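Local coordinates for protein galectin (PDB 6N44) that probably binds beta-galactoside sugars as a galectin, a lectin built as a beta sandwich and linked to anti-parasitic activity in sheep, at residues D60-M65 / K78-A83; P36-D41 / F54-C59. All coordinates share one frame; numbering follows the deposited sequence.

Contact 1: D60-M65 / K78-A83; sequences DGIVVM and KLHTEA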
loop_
_atom_site.group_PDB
_atom_site.type_symbol
_atom_site.label_atom_id
_atom_site.label_comp_id
_atom_site.label_asym_id
_atom_site.label_seq_id
_atom_site.Cartn_x
_atom_site.Cartn_y
_atom_site.Cartn_z
ATOM N N ASP A 60 -20.542 6.101 -15.157
ATOM C CA ASP A 60 -21.417 5.287 -16.004
ATOM C C ASP A 60 -20.636 4.236 -16.801
ATOM O O ASP A 60 -20.685 4.181 -18.034
ATOM C CB ASP A 60 -22.227 6.190 -16.939
ATOM C CG ASP A 60 -23.274 5.423 -17.721
ATOM O OD1 ASP A 60 -23.528 5.780 -18.888
ATOM O OD2 ASP A 60 -23.832 4.457 -17.163
ATOM N N GLY A 61 -19.888 3.406 -16.068
ATOM C CA GLY A 61 -19.161 2.296 -16.647
ATOM C C GLY A 61 -17.848 2.624 -17.328
ATOM O O GLY A 61 -17.236 1.722 -17.914
ATOM N N ILE A 62 -17.379 3.869 -17.269
ATOM C CA ILE A 62 -16.227 4.305 -18.048
ATOM C C ILE A 62 -15.203 4.964 -17.126
ATOM O O ILE A 62 -15.544 5.854 -16.343
ATOM C CB ILE A 62 -16.657 5.266 -19.170
ATOM C CG1 ILE A 62 -17.532 4.521 -20.185
ATOM C CG2 ILE A 62 -15.460 5.899 -19.841
ATOM C CD1 ILE A 62 -17.905 5.357 -21.360
ATOM N N VAL A 63 -13.949 4.523 -17.218
ATOM C CA VAL A 63 -12.828 5.157 -16.531
ATOM C C VAL A 63 -12.017 5.925 -17.563
ATOM O O VAL A 63 -11.634 5.367 -18.597
ATOM C CB VAL A 63 -11.935 4.117 -15.822
ATOM C CG1 VAL A 63 -10.601 4.746 -15.426
ATOM C CG2 VAL A 63 -12.637 3.478 -14.617
ATOM N N VAL A 64 -11.720 7.188 -17.277
ATOM C CA VAL A 64 -10.746 7.942 -18.055
ATOM C C VAL A 64 -9.620 8.387 -17.127
ATOM O O VAL A 64 -9.879 8.938 -16.050
ATOM C CB VAL A 64 -11.389 9.150 -18.761
ATOM C CG1 VAL A 64 -10.332 9.907 -19.566
ATOM C CG2 VAL A 64 -12.533 8.686 -19.658
ATOM N N MET A 65 -8.375 8.152 -17.540
ATOM C CA MET A 65 -7.207 8.619 -16.803
ATOM C C MET A 65 -6.345 9.478 -17.714
ATOM O O MET A 65 -6.173 9.158 -18.892
ATOM C CB MET A 65 -6.391 7.449 -16.254
ATOM C CG MET A 65 -7.199 6.567 -15.284
ATOM S SD MET A 65 -6.349 5.047 -14.840
ATOM C CE MET A 65 -6.596 4.039 -16.307
ATOM N N LYS A 78 -8.480 5.100 -21.544
ATOM C CA LYS A 78 -9.908 4.938 -21.301
ATOM C C LYS A 78 -10.295 3.467 -21.313
ATOM O O LYS A 78 -9.838 2.717 -22.174
ATOM C CB LYS A 78 -10.738 5.692 -22.352
ATOM C CG LYS A 78 -12.194 5.268 -22.371
ATOM C CD LYS A 78 -12.967 5.865 -23.550
ATOM C CE LYS A 78 -13.203 7.354 -23.373
ATOM N NZ LYS A 78 -14.368 7.837 -24.182
ATOM N N LEU A 79 -11.160 3.056 -20.377
ATOM C CA LEU A 79 -11.593 1.664 -20.333
ATOM C C LEU A 79 -12.996 1.561 -19.756
ATOM O O LEU A 79 -13.543 2.519 -19.204
ATOM C CB LEU A 79 -10.634 0.791 -19.511
ATOM C CG LEU A 79 -10.577 1.144 -18.026
ATOM C CD1 LEU A 79 -10.404 -0.104 -17.170
ATOM C CD2 LEU A 79 -9.440 2.114 -17.795
ATOM N N HIS A 80 -13.570 0.367 -19.891
ATOM C CA HIS A 80 -14.867 0.024 -19.331
ATOM C C HIS A 80 -14.683 -0.865 -18.109
ATOM O O HIS A 80 -13.807 -1.732 -18.087
ATOM C CB HIS A 80 -15.745 -0.712 -20.350
ATOM C CG HIS A 80 -16.042 0.084 -21.582
ATOM N ND1 HIS A 80 -17.289 0.609 -21.846
ATOM C CD2 HIS A 80 -15.256 0.441 -22.626
ATOM C CE1 HIS A 80 -17.258 1.253 -22.998
ATOM N NE2 HIS A 80 -16.035 1.166 -23.492
ATOM N N THR A 81 -15.517 -0.655 -17.097
ATOM C CA THR A 81 -15.500 -1.517 -15.930
ATOM C C THR A 81 -16.894 -1.552 -15.334
ATOM O O THR A 81 -17.666 -0.597 -15.456
ATOM C CB THR A 81 -14.480 -1.056 -14.873
ATOM O OG1 THR A 81 -14.559 -1.913 -13.731
ATOM C CG2 THR A 81 -14.767 0.366 -14.432
ATOM N N GLU A 82 -17.209 -2.671 -14.695
ATOM C CA GLU A 82 -18.445 -2.835 -13.952
ATOM C C GLU A 82 -18.222 -2.757 -12.449
ATOM O O GLU A 82 -19.136 -3.069 -11.679
ATOM C CB GLU A 82 -19.099 -4.163 -14.331
ATOM C CG GLU A 82 -19.651 -4.165 -15.745
ATOM C CD GLU A 82 -20.734 -3.105 -15.943
ATOM O OE1 GLU A 82 -21.851 -3.281 -15.401
ATOM O OE2 GLU A 82 -20.472 -2.089 -16.629
ATOM N N ALA A 83 -17.033 -2.319 -12.022
ATOM C CA ALA A 83 -16.649 -2.394 -10.614
ATOM C C ALA A 83 -17.502 -1.506 -9.710
ATOM O O ALA A 83 -17.724 -1.851 -8.545
ATOM C CB ALA A 83 -15.174 -2.024 -10.457
HETATM O O HOH W 1 -18.598 -0.810 -18.688
#

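Contact 2: P36-D41 / F54-C59; sequences PELQVD and FRFWYC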
loop_
_atom_site.group_PDB
_atom_site.type_symbol
_atom_site.label_atom_id
_atom_site.label_comp_id
_atom_site.label_asym_id
_atom_site.label_seq_id
_atom_site.Cartn_x
_atom_site.Cartn_y
_atom_site.Cartn_z
ATOM N N PRO A 36 -23.983 9.751 -11.668
ATOM C CA PRO A 36 -22.952 10.190 -10.710
ATOM C C PRO A 36 -21.535 10.015 -11.257
ATOM O O PRO A 36 -21.227 9.039 -11.941
ATOM C CB PRO A 36 -23.195 9.281 -9.504
ATOM C CG PRO A 36 -23.803 8.012 -10.125
ATOM C CD PRO A 36 -24.715 8.561 -11.197
ATOM N N GLU A 37 -20.663 10.966 -10.934
ATOM C CA GLU A 37 -19.261 10.922 -11.327
ATOM C C GLU A 37 -18.380 10.782 -10.094
ATOM O O GLU A 37 -18.751 11.192 -8.993
ATOM C CB GLU A 37 -18.850 12.197 -12.076
ATOM C CG GLU A 37 -19.865 12.689 -13.076
ATOM C CD GLU A 37 -19.335 13.786 -14.003
ATOM O OE1 GLU A 37 -18.246 14.349 -13.730
ATOM O OE2 GLU A 37 -20.005 14.077 -15.026
ATOM N N LEU A 38 -17.203 10.214 -10.302
ATOM C CA LEU A 38 -16.160 10.121 -9.293
ATOM C C LEU A 38 -14.866 10.636 -9.906
ATOM O O LEU A 38 -14.539 10.298 -11.047
ATOM C CB LEU A 38 -16.000 8.659 -8.815
ATOM C CG LEU A 38 -14.733 8.306 -8.043
ATOM C CD1 LEU A 38 -14.654 9.104 -6.730
ATOM C CD2 LEU A 38 -14.714 6.809 -7.789
ATOM N N GLN A 39 -14.129 11.456 -9.159
ATOM C CA GLN A 39 -12.905 12.039 -9.691
ATOM C C GLN A 39 -11.837 12.116 -8.608
ATOM O O GLN A 39 -12.088 12.672 -7.535
ATOM C CB GLN A 39 -13.153 13.439 -10.264
ATOM C CG GLN A 39 -11.891 14.025 -10.875
ATOM C CD GLN A 39 -12.186 15.292 -11.621
ATOM O OE1 GLN A 39 -12.696 15.250 -12.738
ATOM N NE2 GLN A 39 -11.901 16.427 -11.001
ATOM N N VAL A 40 -10.655 11.566 -8.887
ATOM C CA VAL A 40 -9.533 11.591 -7.942
ATOM C C VAL A 40 -8.329 12.215 -8.631
ATOM O O VAL A 40 -7.865 11.712 -9.663
ATOM C CB VAL A 40 -9.169 10.194 -7.405
ATOM C CG1 VAL A 40 -7.992 10.299 -6.422
ATOM C CG2 VAL A 40 -10.367 9.528 -6.729
ATOM N N ASP A 41 -7.806 13.289 -8.046
ATOM C CA ASP A 41 -6.664 14.008 -8.596
ATOM C C ASP A 41 -5.468 13.812 -7.677
ATOM O O ASP A 41 -5.516 14.179 -6.496
ATOM C CB ASP A 41 -6.949 15.508 -8.757
ATOM C CG ASP A 41 -7.786 15.821 -9.995
ATOM O OD1 ASP A 41 -8.061 14.884 -10.774
ATOM O OD2 ASP A 41 -8.160 17.005 -10.202
ATOM N N PHE A 54 -1.832 12.846 -12.323
ATOM C CA PHE A 54 -2.706 11.687 -12.500
ATOM C C PHE A 54 -4.117 12.049 -12.060
ATOM O O PHE A 54 -4.364 12.270 -10.868
ATOM C CB PHE A 54 -2.170 10.486 -11.722
ATOM C CG PHE A 54 -3.065 9.275 -11.753
ATOM C CD1 PHE A 54 -3.700 8.885 -12.927
ATOM C CD2 PHE A 54 -3.253 8.503 -10.602
ATOM C CE1 PHE A 54 -4.503 7.752 -12.959
ATOM C CE2 PHE A 54 -4.081 7.370 -10.619
ATOM C CZ PHE A 54 -4.705 6.998 -11.800
ATOM N N ARG A 55 -5.039 12.089 -13.015
ATOM C CA ARG A 55 -6.462 12.217 -12.735
ATOM C C ARG A 55 -7.141 10.904 -13.087
ATOM O O ARG A 55 -6.937 10.363 -14.181
ATOM C CB ARG A 55 -7.114 13.369 -13.523
ATOM C CG ARG A 55 -8.654 13.286 -13.557
ATOM C CD ARG A 55 -9.345 14.554 -14.121
ATOM N NE ARG A 55 -9.132 15.697 -13.245
ATOM C CZ ARG A 55 -9.611 16.918 -13.465
ATOM N NH1 ARG A 55 -10.348 17.169 -14.541
ATOM N NH2 ARG A 55 -9.356 17.885 -12.594
ATOM N N PHE A 56 -7.949 10.409 -12.165
ATOM C CA PHE A 56 -8.786 9.232 -12.351
ATOM C C PHE A 56 -10.229 9.703 -12.325
ATOM O O PHE A 56 -10.654 10.343 -11.357
ATOM C CB PHE A 56 -8.535 8.201 -11.237
ATOM C CG PHE A 56 -9.472 6.992 -11.263
ATOM C CD1 PHE A 56 -9.106 5.821 -11.913
ATOM C CD2 PHE A 56 -10.686 7.016 -10.591
ATOM C CE1 PHE A 56 -9.953 4.695 -11.919
ATOM C CE2 PHE A 56 -11.537 5.896 -10.585
ATOM C CZ PHE A 56 -11.160 4.732 -11.251
ATOM N N TRP A 57 -10.977 9.373 -13.374
ATOM C CA TRP A 57 -12.339 9.852 -13.560
ATOM C C TRP A 57 -13.231 8.678 -13.910
ATOM O O TRP A 57 -12.881 7.856 -14.761
ATOM C CB TRP A 57 -12.397 10.913 -14.668
ATOM C CG TRP A 57 -13.786 11.431 -14.961
ATOM C CD1 TRP A 57 -14.407 12.493 -14.367
ATOM C CD2 TRP A 57 -14.711 10.919 -15.932
ATOM N NE1 TRP A 57 -15.663 12.669 -14.901
ATOM C CE2 TRP A 57 -15.877 11.712 -15.858
ATOM C CE3 TRP A 57 -14.672 9.860 -16.847
ATOM C CZ2 TRP A 57 -16.985 11.498 -16.680
ATOM C CZ3 TRP A 57 -15.785 9.640 -17.661
ATOM C CH2 TRP A 57 -16.922 10.462 -17.574
ATOM N N TYR A 58 -14.374 8.591 -13.257
ATOM C CA TYR A 58 -15.284 7.486 -13.500
ATOM C C TYR A 58 -16.690 8.026 -13.628
ATOM O O TYR A 58 -17.108 8.873 -12.839
ATOM C CB TYR A 58 -15.275 6.420 -12.381
ATOM C CG TYR A 58 -16.443 5.466 -12.565
ATOM C CD1 TYR A 58 -16.361 4.414 -13.468
ATOM C CD2 TYR A 58 -17.646 5.660 -11.890
ATOM C CE1 TYR A 58 -17.435 3.560 -13.676
ATOM C CE2 TYR A 58 -18.726 4.817 -12.094
ATOM C CZ TYR A 58 -18.618 3.771 -12.989
ATOM O OH TYR A 58 -19.688 2.921 -13.193
ATOM N N CYS A 59 -17.425 7.502 -14.603
ATOM C CA CYS A 59 -18.853 7.772 -14.691
ATOM C C CYS A 59 -19.468 6.738 -15.617
ATOM O O CYS A 59 -18.935 6.497 -16.705
ATOM C CB CYS A 59 -19.124 9.183 -15.210
ATOM S SG CYS A 59 -20.882 9.623 -15.285
#

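Contact 1: D60-M65 / K78-A83
Ile62, Val63 and Val64 pair with His80, Leu79 and Lys78 as two antiparallel strands of a beta hairpin, at the margin of the larger sheet of the galectin beta sandwich, where strand 72-80 is the outermost strand within this chain. Val63 and Leu79 form the hydrogen-bonded pair: Val63 N reaches Leu79 O at 2.9 Å, and Leu79 N returns the bond to Val63 O. Two residues along, Thr81 N donates to Gly61 O at 3.0 Å from well above the carbonyl plane, 42° out of it, as the strands give way to loop. The two faces differ in character. Val63, Met65 and Leu79 turn inward, with Met65 and Leu79 also touching Cys111 of the opposing sheet. Leu79 holds CG between its backbone N and carbonyl carbon (chi1 65°), and its CD2 packs against both Val63 CG1 and Met65 CE, 3.7 Å from each; branched and flexible apolar chains suit this inward, largely apolar side. Ile62, Val64, Lys78 and His80 occupy the other face, where Lys78 lays its aliphatic part across the valine, CE 4.0 Å from Val64 CG2, an arrangement that suits a long chain with a charged end. Val64 also touches Glu76, a residue that binds beta-D-galactose. Gly61 has positive phi, which favours glycine in the turn. Beyond the strands, Thr81 OG1 accepts from Ala83 N in an ST turn, while its methyl CG2 lies 3.8 Å from Val63 CG2.

Contact 2: P36-D41 / F54-C59
Arg55 and Asp41 form a side-on salt bridge in which NE and NH2 each meet one carboxylate oxygen. Arg55 NE donates to Asp41 OD1 at 2.8 Å and Arg55 NH2 to Asp41 OD2 at 2.8 Å, each oxygen accepting through its syn lone pair. The carboxylate and guanidinium planes are only 3° apart, and this doubled bond should restrain rotation of the guanidinium. Gln39 stacks its amide over one face of the same group, NE2 lying 3.3 Å from Arg55 NH2; two donors meet here, so the contact is flat packing. Its CG, anti to the backbone N (chi1 -177°), starts the extended chain toward the arginine. A third polar pair, Trp57 NE1 to Glu37 OE1, is longer at 3.3 Å, the indole N-H meeting the oxygen from above the carboxylate plane.

Backbone bonds join Leu38 with Tyr58 and Val40 with Phe56, two in each pair, in the hairpin of strands 37-43 and 52-59 within the galectin sandwich. Side chains alternate between the two faces, which puts Arg55, one of the residues that bind beta-D-galactose, with Glu37, Gln39, Asp41 and Trp57.

The apolar face turns toward the second sheet. Leu38 CD2 approaches the edge of the Phe56 ring, 4.3 Å from CE2, and Val40 and Phe56 sit with their CB atoms 4.4 Å apart. Leucine, valine and broad aromatic rings suit this buried side: Phe56 meets Phe94 edge-to-face, and Leu38 also touches Phe90. Tyr58 can be buried here because its OH is hydrogen-bonded to the backbone N of Gly61.

In the fold
Both contacts are antiparallel hairpins of the same sheet, joined where strand 52-59 runs beside strand 62-69: Val64 N lies 2.9 Å from Trp57 O, a probable hydrogen bond, and Val63 CG1 packs 3.6 Å from Phe56 CE1. Contact 2 is the more central, about 5 Å from the centre of the chain against about 12 Å for the centre of contact 1, and half of its touching residues are buried. Both share backbone bonding; contact 2 adds a salt bridge and a stacked amide on its sugar-binding face, whereas the side chains of contact 1, at the sheet's margin, meet through aliphatic packing beside the galactose-binding Glu76. On the inward side the apolar surface continues from Phe54 and Phe56 to Met65.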